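Local coordinates for amidohydrolase family protein (PDB 4I6K) that probably hydrolyses 2-pyrone-4,6-dicarboxylic acid, as a member of the amidohydrolase family built on a barrel of parallel strands and surrounding helices, at residues Leu124-Phe127 with Leu131-Leu134; Leu165-Asn170 with Leu199-Val204; Lys188-Pro193 with Gln228-Ile233; Ser222-Ala227 with Lys268-Asp273. All coordinates share one frame; numbering follows the deposited sequence.

How the interactions relate
Following the chain from its N terminus, interaction 1 comes first and closes a short loop, folding the residues just after strand 119-125 back onto its end. Interaction 2 opens later and joins the ends of helices 159-169 and 193-201. Before it closes, interaction 3 has begun in the loop leading to helix 193-201, so the two cross; it closes on helix 222-237. Interaction 4 starts on that same helix, crosses interaction 3, and ends where helix 260-270 runs out. Neighbouring contacts touch: Leu134 and Leu126 on Leu165, Leu199 on Ile233, Tyr231 on Val271. Together they run from the end of strand 119-125 along the outer helices to helix 260-270.

Interaction 1. Residues Leu124-Phe127 with Leu131-Leu134; sequences LNLF and LPAL
The forked end of Leu126 meets the Pro132 ring at its CD corner, at the C-terminal end of strand 119-125 of the (beta/alpha)8 barrel, where the loop turns toward helix 137-148. Leu126 CB points toward 131-134 but stops short of it. The first torsion (chi1 -62°) carries CG out toward the loop, and chi2, 178°, spreads the two methyls about Pro132 CD. CD1 packs 3.6 Å from Pro132 CD, and CD2 reaches the same Pro132 CD at 3.8 Å, so both prongs of the fork touch the one ring carbon. CD1 has further neighbours: Leu131 CD1 at 4.3 Å from Leu126 CD1, and Leu165 of the nearby helix 159-169. Next along the ring, Pro132 CG lies 4.3 Å from Leu124 CD2, and Trp139 touches both Leu124 and Pro132. Asn125, between the two leucines, turns the other way: its OD1 is hydrogen-bonded to His156 ND1 and its ND2 to a bound citric acid, probably from the crystallisation liquor. The strand end thus offers a polar side chain to the ligand and apolar ones to the returning loop. No hydrogen bond joins the two segments; the contact is carbon against carbon, so no bond direction fixes it and the fit depends on packing.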
loop_
_atom_site.group_PDB
_atom_site.type_symbol
_atom_site.label_atom_id
_atom_site.label_comp_id
_atom_site.label_asym_id
_atom_site.label_seq_id
_atom_site.Cartn_x
_atom_site.Cartn_y
_atom_site.Cartn_z
ATOM N N LEU A 124 -3.108 -2.539 -7.736
ATOM C CA LEU A 124 -4.122 -3.548 -8.025
ATOM C C LEU A 124 -4.869 -3.856 -6.735
ATOM O O LEU A 124 -4.414 -4.667 -5.929
ATOM C CB LEU A 124 -3.469 -4.826 -8.556
ATOM C CG LEU A 124 -3.095 -4.866 -10.036
ATOM C CD1 LEU A 124 -1.972 -5.871 -10.275
ATOM C CD2 LEU A 124 -4.315 -5.209 -10.877
ATOM N N ASN A 125 -5.998 -3.182 -6.529
ATOM C CA ASN A 125 -6.804 -3.399 -5.340
ATOM C C ASN A 125 -7.927 -4.335 -5.708
ATOM O O ASN A 125 -8.924 -3.919 -6.278
ATOM C CB ASN A 125 -7.357 -2.078 -4.815
ATOM C CG ASN A 125 -7.997 -2.219 -3.453
ATOM O OD1 ASN A 125 -8.093 -3.322 -2.910
ATOM N ND2 ASN A 125 -8.432 -1.099 -2.886
ATOM N N LEU A 126 -7.752 -5.610 -5.385
ATOM C CA LEU A 126 -8.612 -6.650 -5.939
ATOM C C LEU A 126 -9.643 -7.192 -4.974
ATOM O O LEU A 126 -10.308 -8.172 -5.278
ATOM C CB LEU A 126 -7.775 -7.804 -6.490
ATOM C CG LEU A 126 -6.845 -7.403 -7.632
ATOM C CD1 LEU A 126 -6.045 -8.612 -8.059
ATOM C CD2 LEU A 126 -7.639 -6.812 -8.786
ATOM N N PHE A 127 -9.784 -6.568 -3.814
ATOM C CA PHE A 127 -10.830 -6.996 -2.912
ATOM C C PHE A 127 -12.198 -6.785 -3.542
ATOM O O PHE A 127 -12.450 -5.743 -4.158
ATOM C CB PHE A 127 -10.716 -6.302 -1.563
ATOM C CG PHE A 127 -9.791 -6.998 -0.626
ATOM C CD1 PHE A 127 -10.269 -7.965 0.244
ATOM C CD2 PHE A 127 -8.431 -6.724 -0.644
ATOM C CE1 PHE A 127 -9.401 -8.636 1.104
ATOM C CE2 PHE A 127 -7.563 -7.382 0.212
ATOM C CZ PHE A 127 -8.049 -8.340 1.092
ATOM N N LEU A 131 -9.924 -11.799 -10.043
ATOM C CA LEU A 131 -8.496 -11.832 -10.304
ATOM C C LEU A 131 -8.260 -11.660 -11.811
ATOM O O LEU A 131 -8.675 -12.495 -12.597
ATOM C CB LEU A 131 -7.962 -13.183 -9.831
ATOM C CG LEU A 131 -6.474 -13.497 -9.668
ATOM C CD1 LEU A 131 -5.939 -12.907 -8.365
ATOM C CD2 LEU A 131 -6.276 -15.016 -9.701
ATOM N N PRO A 132 -7.598 -10.569 -12.230
ATOM C CA PRO A 132 -7.427 -10.427 -13.673
ATOM C C PRO A 132 -6.365 -11.381 -14.200
ATOM O O PRO A 132 -5.526 -11.860 -13.441
ATOM C CB PRO A 132 -6.945 -8.978 -13.833
ATOM C CG PRO A 132 -6.218 -8.683 -12.567
ATOM C CD PRO A 132 -6.959 -9.469 -11.479
ATOM N N ALA A 133 -6.400 -11.653 -15.496
ATOM C CA ALA A 133 -5.355 -12.451 -16.109
ATOM C C ALA A 133 -4.250 -11.516 -16.564
ATOM O O ALA A 133 -4.468 -10.637 -17.391
ATOM C CB ALA A 133 -5.901 -13.252 -17.268
ATOM N N LEU A 134 -3.059 -11.701 -16.012
ATOM C CA LEU A 134 -1.959 -10.784 -16.277
ATOM C C LEU A 134 -1.090 -11.192 -17.471
ATOM O O LEU A 134 -0.266 -10.398 -17.951
ATOM C CB LEU A 134 -1.110 -10.633 -15.022
ATOM C CG LEU A 134 -1.812 -9.902 -13.886
ATOM C CD1 LEU A 134 -0.853 -9.678 -12.729
ATOM C CD2 LEU A 134 -2.379 -8.590 -14.381
#

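Interaction 2. Residues Leu165-Asn170 with Leu199-Val204; sequences LLPQLN and LSLLNV
Helices 159-169 and 193-201 belong to the outer helical layer of a (beta/alpha)8 barrel, and here their C-terminal parts meet through Leu166, Pro167, Leu201 and Leu202, the last just past the end of helix 193-201. Leu166 projects toward the other segment, and its CD1 does nearly all of its touching. That methyl lies 3.9 Å from Leu201 CB and 4.1 Å from the carbonyl oxygen, Leu201 O, the two leucine side chains crossing at a slant. The same Leu166 CD1 also comes within 4.1 Å of Leu202 CD2. Leu202 starts out pointing away, but a chi1 of -67° places CG beside its own backbone N and brings the branch back far enough to meet it. Leu201 has a second partner: its CD1 packs 4.1 Å from Pro167 CD, the proline ring and the leucine chain standing at about a right angle. Pro167 has no N-H to give to the preceding turn, and the helix kinks at that point. The side-chain contacts are all between carbons, with Leu201 O the one polar atom nearby and Pro167 on the exposed margin. Inward, Leu166 rests on Leu155 of strand 152-156 and on His207 of strand 207-210. Leu202 lies against His207 and Ile209 of that second strand, while Leu199, one turn earlier on helix 193-201, leans on Ile233 and Phe234 of helix 222-237.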
loop_
_atom_site.group_PDB
_atom_site.type_symbol
_atom_site.label_atom_id
_atom_site.label_comp_id
_atom_site.label_asym_id
_atom_site.label_seq_id
_atom_site.Cartn_x
_atom_site.Cartn_y
_atom_site.Cartn_z
ATOM N N LEU A 165 -0.776 -13.955 -8.401
ATOM C CA LEU A 165 -0.228 -12.759 -9.031
ATOM C C LEU A 165 1.291 -12.712 -9.056
ATOM O O LEU A 165 1.892 -12.355 -10.070
ATOM C CB LEU A 165 -0.763 -11.517 -8.322
ATOM C CG LEU A 165 -2.266 -11.295 -8.490
ATOM C CD1 LEU A 165 -2.805 -10.415 -7.382
ATOM C CD2 LEU A 165 -2.533 -10.696 -9.860
ATOM N N LEU A 166 1.907 -13.057 -7.935
ATOM C CA LEU A 166 3.350 -12.938 -7.816
ATOM C C LEU A 166 4.076 -13.669 -8.948
ATOM O O LEU A 166 5.015 -13.125 -9.541
ATOM C CB LEU A 166 3.831 -13.431 -6.443
ATOM C CG LEU A 166 3.541 -12.535 -5.222
ATOM C CD1 LEU A 166 4.599 -12.700 -4.126
ATOM C CD2 LEU A 166 3.455 -11.082 -5.626
ATOM N N PRO A 167 3.657 -14.911 -9.244
ATOM C CA PRO A 167 4.324 -15.666 -10.304
ATOM C C PRO A 167 4.340 -14.923 -11.634
ATOM O O PRO A 167 5.340 -14.955 -12.332
ATOM C CB PRO A 167 3.483 -16.942 -10.404
ATOM C CG PRO A 167 3.017 -17.160 -9.029
ATOM C CD PRO A 167 2.719 -15.759 -8.487
ATOM N N GLN A 168 3.245 -14.257 -11.980
ATOM C CA GLN A 168 3.191 -13.460 -13.212
ATOM C C GLN A 168 4.061 -12.204 -13.144
ATOM O O GLN A 168 4.728 -11.816 -14.126
ATOM C CB GLN A 168 1.740 -13.092 -13.527
ATOM C CG GLN A 168 1.053 -14.176 -14.331
ATOM C CD GLN A 168 -0.393 -14.378 -13.946
ATOM O OE1 GLN A 168 -0.986 -15.407 -14.270
ATOM N NE2 GLN A 168 -0.972 -13.403 -13.250
ATOM N N LEU A 169 4.061 -11.580 -11.972
ATOM C CA LEU A 169 4.833 -10.375 -11.769
ATOM C C LEU A 169 6.335 -10.702 -11.684
ATOM O O LEU A 169 7.182 -9.824 -11.870
ATOM C CB LEU A 169 4.305 -9.623 -10.542
ATOM C CG LEU A 169 2.827 -9.188 -10.675
ATOM C CD1 LEU A 169 2.301 -8.454 -9.441
ATOM C CD2 LEU A 169 2.619 -8.324 -11.902
ATOM N N ASN A 170 6.665 -11.973 -11.443
ATOM C CA ASN A 170 8.073 -12.395 -11.408
ATOM C C ASN A 170 8.853 -12.018 -12.659
ATOM O O ASN A 170 10.088 -11.946 -12.634
ATOM C CB ASN A 170 8.183 -13.907 -11.210
ATOM C CG ASN A 170 8.193 -14.293 -9.768
ATOM O OD1 ASN A 170 8.022 -13.449 -8.902
ATOM N ND2 ASN A 170 8.403 -15.572 -9.492
ATOM N N LEU A 199 4.197 -16.582 1.078
ATOM C CA LEU A 199 5.473 -16.347 1.732
ATOM C C LEU A 199 6.629 -16.958 0.947
ATOM O O LEU A 199 7.682 -16.343 0.803
ATOM C CB LEU A 199 5.450 -16.926 3.145
ATOM C CG LEU A 199 4.591 -16.206 4.180
ATOM C CD1 LEU A 199 4.431 -17.081 5.398
ATOM C CD2 LEU A 199 5.215 -14.876 4.558
ATOM N N SER A 200 6.440 -18.175 0.456
ATOM C CA SER A 200 7.500 -18.854 -0.277
ATOM C C SER A 200 7.789 -18.156 -1.616
ATOM O O SER A 200 8.877 -18.290 -2.184
ATOM C CB SER A 200 7.100 -20.301 -0.531
ATOM O OG SER A 200 6.014 -20.356 -1.449
ATOM N N LEU A 201 6.813 -17.411 -2.116
ATOM C CA LEU A 201 6.927 -16.783 -3.436
ATOM C C LEU A 201 7.669 -15.468 -3.345
ATOM O O LEU A 201 8.062 -14.889 -4.362
ATOM C CB LEU A 201 5.541 -16.529 -4.033
ATOM C CG LEU A 201 4.699 -17.762 -4.322
ATOM C CD1 LEU A 201 3.297 -17.367 -4.776
ATOM C CD2 LEU A 201 5.418 -18.573 -5.378
ATOM N N LEU A 202 7.837 -14.985 -2.120
ATOM C CA LEU A 202 8.490 -13.707 -1.905
ATOM C C LEU A 202 9.957 -13.793 -2.299
ATOM O O LEU A 202 10.653 -14.766 -1.957
ATOM C CB LEU A 202 8.373 -13.284 -0.444
ATOM C CG LEU A 202 6.982 -12.932 0.077
ATOM C CD1 LEU A 202 7.042 -12.744 1.583
ATOM C CD2 LEU A 202 6.458 -11.674 -0.603
ATOM N N ASN A 203 10.424 -12.775 -3.015
ATOM C CA ASN A 203 11.834 -12.714 -3.394
ATOM C C ASN A 203 12.479 -11.454 -2.851
ATOM O O ASN A 203 11.992 -10.348 -3.087
ATOM C CB ASN A 203 12.000 -12.796 -4.913
ATOM C CG ASN A 203 13.429 -13.023 -5.320
ATOM O OD1 ASN A 203 14.294 -12.172 -5.079
ATOM N ND2 ASN A 203 13.699 -14.180 -5.940
ATOM N N VAL A 204 13.596 -11.594 -2.177
ATOM C CA VAL A 204 14.198 -10.467 -1.518
ATOM C C VAL A 204 14.587 -9.414 -2.544
ATOM O O VAL A 204 14.771 -8.270 -2.219
ATOM C CB VAL A 204 15.377 -10.879 -0.632
ATOM C CG1 VAL A 204 16.539 -11.313 -1.454
ATOM C CG2 VAL A 204 15.752 -9.773 0.279
#

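Interaction 3. Residues Lys188-Pro193 with Gln228-Ile233; sequences KGIEDP and QQAYNI
Ile190 plugs the loop 188-193 into helix 222-237 on the outside of the (beta/alpha)8 barrel, each of its carbons beyond CB having its own partner. CG2 packs 3.6 Å from Ile233 CD1, the two side chains lying alongside and running in opposite senses. CD1 reaches the helix backbone, 4.1 Å from Ala230 N, and the methyl next to it, 4.3 Å from Ala230 CB. CG1 lies beside the Gln229 side chain, 4.0 Å from Gln229 OE1, an apolar touch against a polar group that makes no bond to the loop. At chi1 -61° CG1 stands next to the backbone N and CG2 next to the carbonyl carbon, and the two branches part toward successive turns of the helix. What presents Ile190 this way is a type I beta turn from Gly189 to Asp192, closed by the bond from Asp192 N to Gly189 O, 3.1 Å. Gly189 enters it with a positive phi, readily adopted by glycine. Further out, Tyr195 of helix 193-201 touches both Ile190 and Ala230. Asp192 is the N-cap of that helix: its OD2 accepts from Asp194 N, and Lys188 NZ stands 3.9 Å from the same Asp192 OD2 as a long salt bridge.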
loop_
_atom_site.group_PDB
_atom_site.type_symbol
_atom_site.label_atom_id
_atom_site.label_comp_id
_atom_site.label_asym_id
_atom_site.label_seq_id
_atom_site.Cartn_x
_atom_site.Cartn_y
_atom_site.Cartn_z
ATOM N N LYS A 188 -8.426 -18.292 8.409
ATOM C CA LYS A 188 -7.410 -19.312 8.153
ATOM C C LYS A 188 -6.041 -18.943 8.740
ATOM O O LYS A 188 -5.202 -19.818 8.977
ATOM C CB LYS A 188 -7.306 -19.574 6.643
ATOM C CG LYS A 188 -8.486 -20.376 6.040
ATOM C CD LYS A 188 -8.657 -20.069 4.541
ATOM C CE LYS A 188 -9.282 -21.224 3.755
ATOM N NZ LYS A 188 -8.243 -22.120 3.139
ATOM N N GLY A 189 -5.816 -17.651 8.975
ATOM C CA GLY A 189 -4.598 -17.190 9.656
ATOM C C GLY A 189 -3.276 -17.429 8.931
ATOM O O GLY A 189 -3.224 -17.635 7.706
ATOM N N ILE A 190 -2.202 -17.388 9.710
ATOM C CA ILE A 190 -0.840 -17.579 9.224
ATOM C C ILE A 190 -0.646 -18.922 8.533
ATOM O O ILE A 190 -0.036 -18.992 7.468
ATOM C CB ILE A 190 0.174 -17.472 10.389
ATOM C CG1 ILE A 190 0.097 -16.084 11.037
ATOM C CG2 ILE A 190 1.596 -17.769 9.919
ATOM C CD1 ILE A 190 0.627 -14.974 10.173
ATOM N N GLU A 191 -1.162 -19.984 9.147
ATOM C CA GLU A 191 -1.015 -21.344 8.620
ATOM C C GLU A 191 -1.889 -21.571 7.388
ATOM O O GLU A 191 -1.843 -22.627 6.752
ATOM C CB GLU A 191 -1.365 -22.375 9.697
ATOM C CG GLU A 191 -0.570 -22.243 10.977
ATOM C CD GLU A 191 0.938 -22.269 10.748
ATOM O OE1 GLU A 191 1.376 -22.523 9.603
ATOM O OE2 GLU A 191 1.690 -22.038 11.720
ATOM N N ASP A 192 -2.708 -20.590 7.040
ATOM C CA ASP A 192 -3.445 -20.705 5.794
ATOM C C ASP A 192 -2.484 -21.094 4.648
ATOM O O ASP A 192 -1.564 -20.338 4.321
ATOM C CB ASP A 192 -4.117 -19.379 5.489
ATOM C CG ASP A 192 -4.800 -19.384 4.165
ATOM O OD1 ASP A 192 -5.416 -18.361 3.823
ATOM O OD2 ASP A 192 -4.715 -20.412 3.472
ATOM N N PRO A 193 -2.679 -22.283 4.048
ATOM C CA PRO A 193 -1.814 -22.713 2.939
ATOM C C PRO A 193 -1.567 -21.605 1.915
ATOM O O PRO A 193 -0.457 -21.465 1.420
ATOM C CB PRO A 193 -2.600 -23.858 2.289
ATOM C CG PRO A 193 -3.448 -24.410 3.398
ATOM C CD PRO A 193 -3.699 -23.290 4.389
ATOM N N GLN A 228 2.166 -9.323 14.495
ATOM C CA GLN A 228 3.455 -9.635 15.123
ATOM C C GLN A 228 4.120 -10.924 14.572
ATOM O O GLN A 228 5.339 -10.973 14.364
ATOM C CB GLN A 228 3.266 -9.739 16.642
ATOM C CG GLN A 228 4.242 -8.923 17.447
ATOM C CD GLN A 228 3.759 -8.699 18.871
ATOM O OE1 GLN A 228 4.110 -7.706 19.511
ATOM N NE2 GLN A 228 2.939 -9.622 19.369
ATOM N N GLN A 229 3.319 -11.964 14.357
ATOM C CA GLN A 229 3.822 -13.203 13.786
ATOM C C GLN A 229 4.318 -12.988 12.361
ATOM O O GLN A 229 5.406 -13.439 11.985
ATOM C CB GLN A 229 2.717 -14.247 13.748
ATOM C CG GLN A 229 2.286 -14.780 15.094
ATOM C CD GLN A 229 1.395 -15.991 14.940
ATOM O OE1 GLN A 229 1.841 -17.044 14.470
ATOM N NE2 GLN A 229 0.121 -15.847 15.311
ATOM N N ALA A 230 3.490 -12.321 11.559
ATOM C CA ALA A 230 3.819 -12.054 10.160
ATOM C C ALA A 230 5.135 -11.302 10.102
ATOM O O ALA A 230 6.019 -11.646 9.328
ATOM C CB ALA A 230 2.709 -11.269 9.491
ATOM N N TYR A 231 5.266 -10.284 10.947
ATOM C CA TYR A 231 6.509 -9.531 11.040
ATOM C C TYR A 231 7.700 -10.440 11.324
ATOM O O TYR A 231 8.718 -10.381 10.622
ATOM C CB TYR A 231 6.407 -8.439 12.109
ATOM C CG TYR A 231 7.670 -7.600 12.258
ATOM C CD1 TYR A 231 8.049 -6.683 11.263
ATOM C CD2 TYR A 231 8.484 -7.720 13.386
ATOM C CE1 TYR A 231 9.198 -5.911 11.386
ATOM C CE2 TYR A 231 9.643 -6.945 13.519
ATOM C CZ TYR A 231 9.995 -6.049 12.516
ATOM O OH TYR A 231 11.132 -5.278 12.642
ATOM N N ASN A 232 7.578 -11.283 12.346
ATOM C CA ASN A 232 8.672 -12.185 12.708
ATOM C C ASN A 232 9.044 -13.074 11.550
ATOM O O ASN A 232 10.225 -13.251 11.248
ATOM C CB ASN A 232 8.311 -13.058 13.910
ATOM C CG ASN A 232 8.118 -12.256 15.181
ATOM O OD1 ASN A 232 7.649 -12.784 16.182
ATOM N ND2 ASN A 232 8.471 -10.976 15.143
ATOM N N ILE A 233 8.039 -13.651 10.905
ATOM C CA ILE A 233 8.289 -14.451 9.707
ATOM C C ILE A 233 9.106 -13.654 8.677
ATOM O O ILE A 233 10.170 -14.088 8.253
ATOM C CB ILE A 233 6.969 -14.953 9.106
ATOM C CG1 ILE A 233 6.315 -15.942 10.070
ATOM C CG2 ILE A 233 7.185 -15.604 7.748
ATOM C CD1 ILE A 233 4.951 -16.429 9.617
#

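Interaction 4. Residues Ser222-Ala227 with Lys268-Asp273; sequences SNINIA and KQIVFD
The carboxamide of Gln269 is the flat group that touches across this contact, and it does so through its nitrogen: Gln269 NE2 lies 4.3 Å from Ile224 CG2, a methyl that cannot accept a hydrogen bond from it. No ring stacks between the two segments; the aromatic side chains that touch this contact lie outside them, Phe214 against Ile224 and Ala227, Phe181 against Ala227, and Tyr231 against Ile270. The rest of the contact is aliphatic. Ile270 CD1 presses on Ala227 CB at 3.6 Å, and Ile270 CG1 follows at 3.9 Å from the same Ala227 CB, so the small alanine takes the end of the longer side chain. Ile270 CG1 also meets Ile224 CG2 at 4.2 Å, one turn earlier on helix 222-237. On its other branch, Ile270 CG2 comes to 4.2 Å from the backbone oxygen, Ala227 O. The fork at CB, with chi1 at -67°, thus turns one arm to the alanine methyl and the other to its carbonyl. Gln269 sits at the exposed margin while Ala227 and Ile270 are buried. Ile270 is the last residue of helix 260-270; Val271 leaves helical angles, and Asp273 then caps helix 274-289 through its bond to His275 N. Close apolar packing, with an alanine receiving a branched side chain, here joins helices 222-237 and 260-270 in the outer layer of the (beta/alpha)8 barrel.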
loop_
_atom_site.group_PDB
_atom_site.type_symbol
_atom_site.label_atom_id
_atom_site.label_comp_id
_atom_site.label_asym_id
_atom_site.label_seq_id
_atom_site.Cartn_x
_atom_site.Cartn_y
_atom_site.Cartn_z
ATOM N N SER A 222 -6.385 -10.000 18.914
ATOM C CA SER A 222 -5.866 -10.994 17.983
ATOM C C SER A 222 -5.032 -10.377 16.851
ATOM O O SER A 222 -3.843 -10.677 16.693
ATOM C CB SER A 222 -7.025 -11.797 17.387
ATOM O OG SER A 222 -6.628 -12.440 16.189
ATOM N N ASN A 223 -5.672 -9.508 16.071
ATOM C CA ASN A 223 -5.066 -8.940 14.867
ATOM C C ASN A 223 -3.666 -8.351 15.050
ATOM O O ASN A 223 -2.895 -8.273 14.096
ATOM C CB ASN A 223 -6.006 -7.914 14.225
ATOM C CG ASN A 223 -6.363 -6.775 15.163
ATOM O OD1 ASN A 223 -5.620 -6.451 16.091
ATOM N ND2 ASN A 223 -7.504 -6.148 14.912
ATOM N N ILE A 224 -3.335 -7.941 16.266
ATOM C CA ILE A 224 -2.004 -7.409 16.531
ATOM C C ILE A 224 -1.007 -8.554 16.687
ATOM O O ILE A 224 0.180 -8.416 16.368
ATOM C CB ILE A 224 -1.974 -6.513 17.789
ATOM C CG1 ILE A 224 -3.334 -5.844 18.000
ATOM C CG2 ILE A 224 -0.882 -5.465 17.667
ATOM C CD1 ILE A 224 -3.472 -5.096 19.331
ATOM N N ASN A 225 -1.475 -9.657 17.241
ATOM C CA ASN A 225 -0.628 -10.818 17.321
ATOM C C ASN A 225 -0.315 -11.428 15.967
ATOM O O ASN A 225 0.820 -11.720 15.669
ATOM C CB ASN A 225 -1.221 -11.853 18.259
ATOM C CG ASN A 225 -0.240 -12.915 18.604
ATOM O OD1 ASN A 225 -0.396 -14.064 18.218
ATOM N ND2 ASN A 225 0.816 -12.532 19.301
ATOM N N ILE A 226 -1.335 -11.573 15.138
ATOM C CA ILE A 226 -1.163 -11.940 13.744
ATOM C C ILE A 226 -0.114 -11.020 13.130
ATOM O O ILE A 226 0.921 -11.486 12.651
ATOM C CB ILE A 226 -2.478 -11.834 12.983
ATOM C CG1 ILE A 226 -3.488 -12.809 13.584
ATOM C CG2 ILE A 226 -2.260 -12.138 11.506
ATOM C CD1 ILE A 226 -2.929 -14.227 13.689
ATOM N N ALA A 227 -0.362 -9.710 13.170
ATOM C CA ALA A 227 0.630 -8.747 12.681
ATOM C C ALA A 227 2.053 -9.054 13.203
ATOM O O ALA A 227 3.024 -9.053 12.448
ATOM C CB ALA A 227 0.210 -7.322 13.046
ATOM N N LYS A 268 4.711 0.293 17.108
ATOM C CA LYS A 268 5.787 0.206 18.091
ATOM C C LYS A 268 5.670 -1.079 18.897
ATOM O O LYS A 268 6.652 -1.573 19.441
ATOM C CB LYS A 268 5.756 1.416 19.021
ATOM C CG LYS A 268 5.947 2.758 18.326
ATOM C CD LYS A 268 6.099 3.889 19.352
ATOM C CE LYS A 268 6.194 5.254 18.686
ATOM N NZ LYS A 268 5.786 6.358 19.602
ATOM N N GLN A 269 4.455 -1.577 19.056
ATOM C CA GLN A 269 4.242 -2.900 19.611
ATOM C C GLN A 269 4.662 -4.055 18.745
ATOM O O GLN A 269 5.290 -4.982 19.202
ATOM C CB GLN A 269 2.808 -3.080 20.037
ATOM C CG GLN A 269 2.591 -2.598 21.425
ATOM C CD GLN A 269 1.158 -2.323 21.716
ATOM O OE1 GLN A 269 0.836 -1.423 22.490
ATOM N NE2 GLN A 269 0.273 -3.089 21.091
ATOM N N ILE A 270 4.316 -3.984 17.480
ATOM C CA ILE A 270 4.783 -4.961 16.510
ATOM C C ILE A 270 6.294 -4.858 16.296
ATOM O O ILE A 270 7.000 -5.859 16.304
ATOM C CB ILE A 270 4.087 -4.775 15.152
ATOM C CG1 ILE A 270 2.598 -5.114 15.273
ATOM C CG2 ILE A 270 4.759 -5.646 14.085
ATOM C CD1 ILE A 270 1.711 -4.276 14.379
ATOM N N VAL A 271 6.784 -3.642 16.090
ATOM C CA VAL A 271 8.203 -3.428 15.869
ATOM C C VAL A 271 8.794 -2.736 17.081
ATOM O O VAL A 271 8.914 -1.508 17.123
ATOM C CB VAL A 271 8.461 -2.575 14.612
ATOM C CG1 VAL A 271 9.961 -2.499 14.311
ATOM C CG2 VAL A 271 7.703 -3.150 13.431
ATOM N N PHE A 272 9.160 -3.537 18.070
ATOM C CA PHE A 272 9.688 -3.022 19.315
ATOM C C PHE A 272 11.101 -2.427 19.190
ATOM O O PHE A 272 11.392 -1.356 19.736
ATOM C CB PHE A 272 9.662 -4.123 20.373
ATOM C CG PHE A 272 9.970 -3.624 21.744
ATOM C CD1 PHE A 272 10.710 -4.389 22.632
ATOM C CD2 PHE A 272 9.542 -2.361 22.138
ATOM C CE1 PHE A 272 10.999 -3.913 23.894
ATOM C CE2 PHE A 272 9.830 -1.877 23.399
ATOM C CZ PHE A 272 10.560 -2.653 24.277
ATOM N N ASP A 273 11.974 -3.119 18.466
ATOM C CA ASP A 273 13.369 -2.718 18.341
ATOM C C ASP A 273 13.536 -1.445 17.506
ATOM O O ASP A 273 13.138 -1.393 16.335
ATOM C CB ASP A 273 14.188 -3.871 17.756
ATOM C CG ASP A 273 15.616 -3.479 17.465
ATOM O OD1 ASP A 273 15.893 -2.270 17.329
ATOM O OD2 ASP A 273 16.466 -4.384 17.367
#